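Probable glycosidase crf1 (Neosartorya fumigata, PDB 6IBU) cleaves chitin and transfers it to 1,6-beta-glucan or to other chitin chains, cross-linking the polysaccharides of the fungal cell wall and septa. Local coordinates at residues A[93-98]-A[230-235]. Numbering follows the deposited sequence.
Sequences SDDLDE and YTYSDN
Tyr232, at the end of strand 229-232, points its phenol at Ser93, Asp94 and Asp95 of a turn, and no direct hydrogen bond joins the two segments. The strand runs between strands 14-15 and 242-243 in a small antiparallel sheet. Tyr232 CG sits anti to the carbonyl carbon (chi1 -70°), sending the ring out toward the turn. The closer side of the contact belongs to two buried residues: Ser93 CB lies 3.8 Å from Tyr232 OH, and at the ring edge Asp95 OD2 stands 3.8 Å from Tyr232 CE2, close to the ring plane, with carboxylate and ring turned 72° apart.

Segment 93-98 contains a type I turn from Ser93 to Leu96, links strands 85-93 and 98-105 of the GH16 jelly-roll sandwich and ends at Glu98, the nucleophile by similarity. Asp95 OD1 accepts from Ser93 OG at 2.6 Å. Asp97 N donates to Asp95 OD1 at 3.2 Å, closing an Asx turn; the two donors come from opposite faces of the carboxylate. Thr177 OG1 is a further hydrogen-bond partner of this oxygen of the buried Asp95.

The side toward the partly exposed Asp94 is looser: a water spans it, accepting from Tyr232 OH (2.6 Å) in the plane of the ring and from Asp94 N (2.9 Å), while the Asp94 carboxylate turns to Tyr67 and Asn14. Tyr232 also touches Pro6, Thr177 and Ile242 of the neighbouring strand 242-243.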
loop_
_atom_site.group_PDB
_atom_site.type_symbol
_atom_site.label_atom_id
_atom_site.label_comp_id
_atom_site.label_asym_id
_atom_site.label_seq_id
_atom_site.Cartn_x
_atom_site.Cartn_y
_atom_site.Cartn_z
ATOM N N SER A 93 -8.036 4.244 1.496
ATOM C CA SER A 93 -9.383 4.755 1.190
ATOM C C SER A 93 -9.348 6.283 1.134
ATOM O O SER A 93 -8.387 6.904 1.624
ATOM C CB SER A 93 -10.372 4.269 2.201
ATOM O OG SER A 93 -10.481 5.181 3.282
ATOM N N ASP A 94 -10.405 6.860 0.577
ATOM C CA ASP A 94 -10.646 8.319 0.533
ATOM C C ASP A 94 -10.880 8.886 1.951
ATOM O O ASP A 94 -10.604 10.092 2.075
ATOM C CB ASP A 94 -11.744 8.615 -0.491
ATOM C CG ASP A 94 -11.263 8.535 -1.936
ATOM O OD1 ASP A 94 -10.098 8.116 -2.162
ATOM O OD2 ASP A 94 -12.071 8.850 -2.831
ATOM N N ASP A 95 -11.277 8.108 2.995
ATOM C CA ASP A 95 -11.338 8.638 4.400
ATOM C C ASP A 95 -10.053 8.289 5.154
ATOM O O ASP A 95 -9.930 8.572 6.320
ATOM C CB ASP A 95 -12.590 8.257 5.204
ATOM C CG ASP A 95 -12.753 6.795 5.582
ATOM O OD1 ASP A 95 -11.833 6.002 5.358
ATOM O OD2 ASP A 95 -13.835 6.457 6.100
ATOM N N LEU A 96 -9.051 7.831 4.427
ATOM C CA LEU A 96 -7.694 7.568 4.968
ATOM C C LEU A 96 -7.735 6.361 5.912
ATOM O O LEU A 96 -6.889 6.292 6.758
ATOM C CB LEU A 96 -7.146 8.820 5.654
ATOM C CG LEU A 96 -6.995 9.991 4.693
ATOM C CD1 LEU A 96 -6.403 11.206 5.408
ATOM C CD2 LEU A 96 -6.116 9.568 3.505
ATOM N N ASP A 97 -8.666 5.424 5.735
ATOM C CA ASP A 97 -8.443 4.038 6.191
ATOM C C ASP A 97 -7.238 3.535 5.397
ATOM O O ASP A 97 -7.044 3.953 4.252
ATOM C CB ASP A 97 -9.636 3.126 5.954
ATOM C CG ASP A 97 -10.773 3.304 6.956
ATOM O OD1 ASP A 97 -10.531 3.863 8.044
ATOM O OD2 ASP A 97 -11.910 2.887 6.619
ATOM N N GLU A 98 -6.420 2.690 5.994
ATOM C CA GLU A 98 -5.160 2.359 5.335
ATOM C C GLU A 98 -4.553 1.102 5.924
ATOM O O GLU A 98 -4.576 0.952 7.118
ATOM C CB GLU A 98 -4.210 3.525 5.515
ATOM C CG GLU A 98 -3.228 3.632 4.389
ATOM C CD GLU A 98 -1.795 3.453 4.842
ATOM O OE1 GLU A 98 -0.966 4.343 4.527
ATOM O OE2 GLU A 98 -1.501 2.444 5.536
ATOM N N TYR A 230 -18.610 2.943 -5.756
ATOM C CA TYR A 230 -18.937 2.966 -4.317
ATOM C C TYR A 230 -19.249 4.397 -3.922
ATOM O O TYR A 230 -18.524 5.295 -4.329
ATOM C CB TYR A 230 -17.786 2.446 -3.464
ATOM C CG TYR A 230 -17.330 1.053 -3.812
ATOM C CD1 TYR A 230 -18.091 -0.055 -3.497
ATOM C CD2 TYR A 230 -16.127 0.864 -4.481
ATOM C CE1 TYR A 230 -17.653 -1.320 -3.815
ATOM C CE2 TYR A 230 -15.670 -0.395 -4.802
ATOM C CZ TYR A 230 -16.436 -1.487 -4.455
ATOM O OH TYR A 230 -15.984 -2.724 -4.785
ATOM N N THR A 231 -20.290 4.568 -3.123
ATOM C CA THR A 231 -20.729 5.878 -2.602
ATOM C C THR A 231 -20.704 5.805 -1.084
ATOM O O THR A 231 -21.244 4.847 -0.557
ATOM C CB THR A 231 -22.139 6.215 -3.116
ATOM O OG1 THR A 231 -22.060 6.314 -4.540
ATOM C CG2 THR A 231 -22.703 7.485 -2.507
ATOM N N TYR A 232 -20.119 6.791 -0.417
ATOM C CA TYR A 232 -20.238 6.960 1.049
ATOM C C TYR A 232 -21.569 7.667 1.315
ATOM O O TYR A 232 -21.674 8.853 1.001
ATOM C CB TYR A 232 -19.070 7.782 1.586
ATOM C CG TYR A 232 -17.706 7.143 1.576
ATOM C CD1 TYR A 232 -17.023 6.883 0.399
ATOM C CD2 TYR A 232 -17.050 6.890 2.765
ATOM C CE1 TYR A 232 -15.742 6.356 0.405
ATOM C CE2 TYR A 232 -15.762 6.372 2.794
ATOM C CZ TYR A 232 -15.108 6.101 1.605
ATOM O OH TYR A 232 -13.837 5.608 1.608
ATOM N N SER A 233 -22.576 6.957 1.806
ATOM C CA SER A 233 -23.952 7.496 1.973
ATOM C C SER A 233 -24.045 8.413 3.202
ATOM O O SER A 233 -25.041 9.139 3.292
ATOM C CB SER A 233 -24.988 6.393 2.020
ATOM O OG SER A 233 -24.924 5.687 3.237
ATOM N N ASP A 234 -23.065 8.428 4.108
ATOM C CA ASP A 234 -23.144 9.311 5.303
ATOM C C ASP A 234 -21.735 9.663 5.781
ATOM O O ASP A 234 -20.788 9.486 5.000
ATOM C CB ASP A 234 -24.024 8.659 6.369
ATOM C CG ASP A 234 -23.474 7.316 6.804
ATOM O OD1 ASP A 234 -22.255 7.264 7.056
ATOM O OD2 ASP A 234 -24.258 6.319 6.827
ATOM N N ASN A 235 -21.632 10.176 7.009
ATOM C CA ASN A 235 -20.407 10.737 7.638
ATOM C C ASN A 235 -19.766 9.706 8.579
ATOM O O ASN A 235 -18.797 10.049 9.239
ATOM C CB ASN A 235 -20.748 12.004 8.436
ATOM C CG ASN A 235 -21.768 11.797 9.551
ATOM O OD1 ASN A 235 -22.432 10.755 9.642
ATOM N ND2 ASN A 235 -21.925 12.802 10.399
HETATM O O HOH W 1 -12.450 5.122 -0.536
#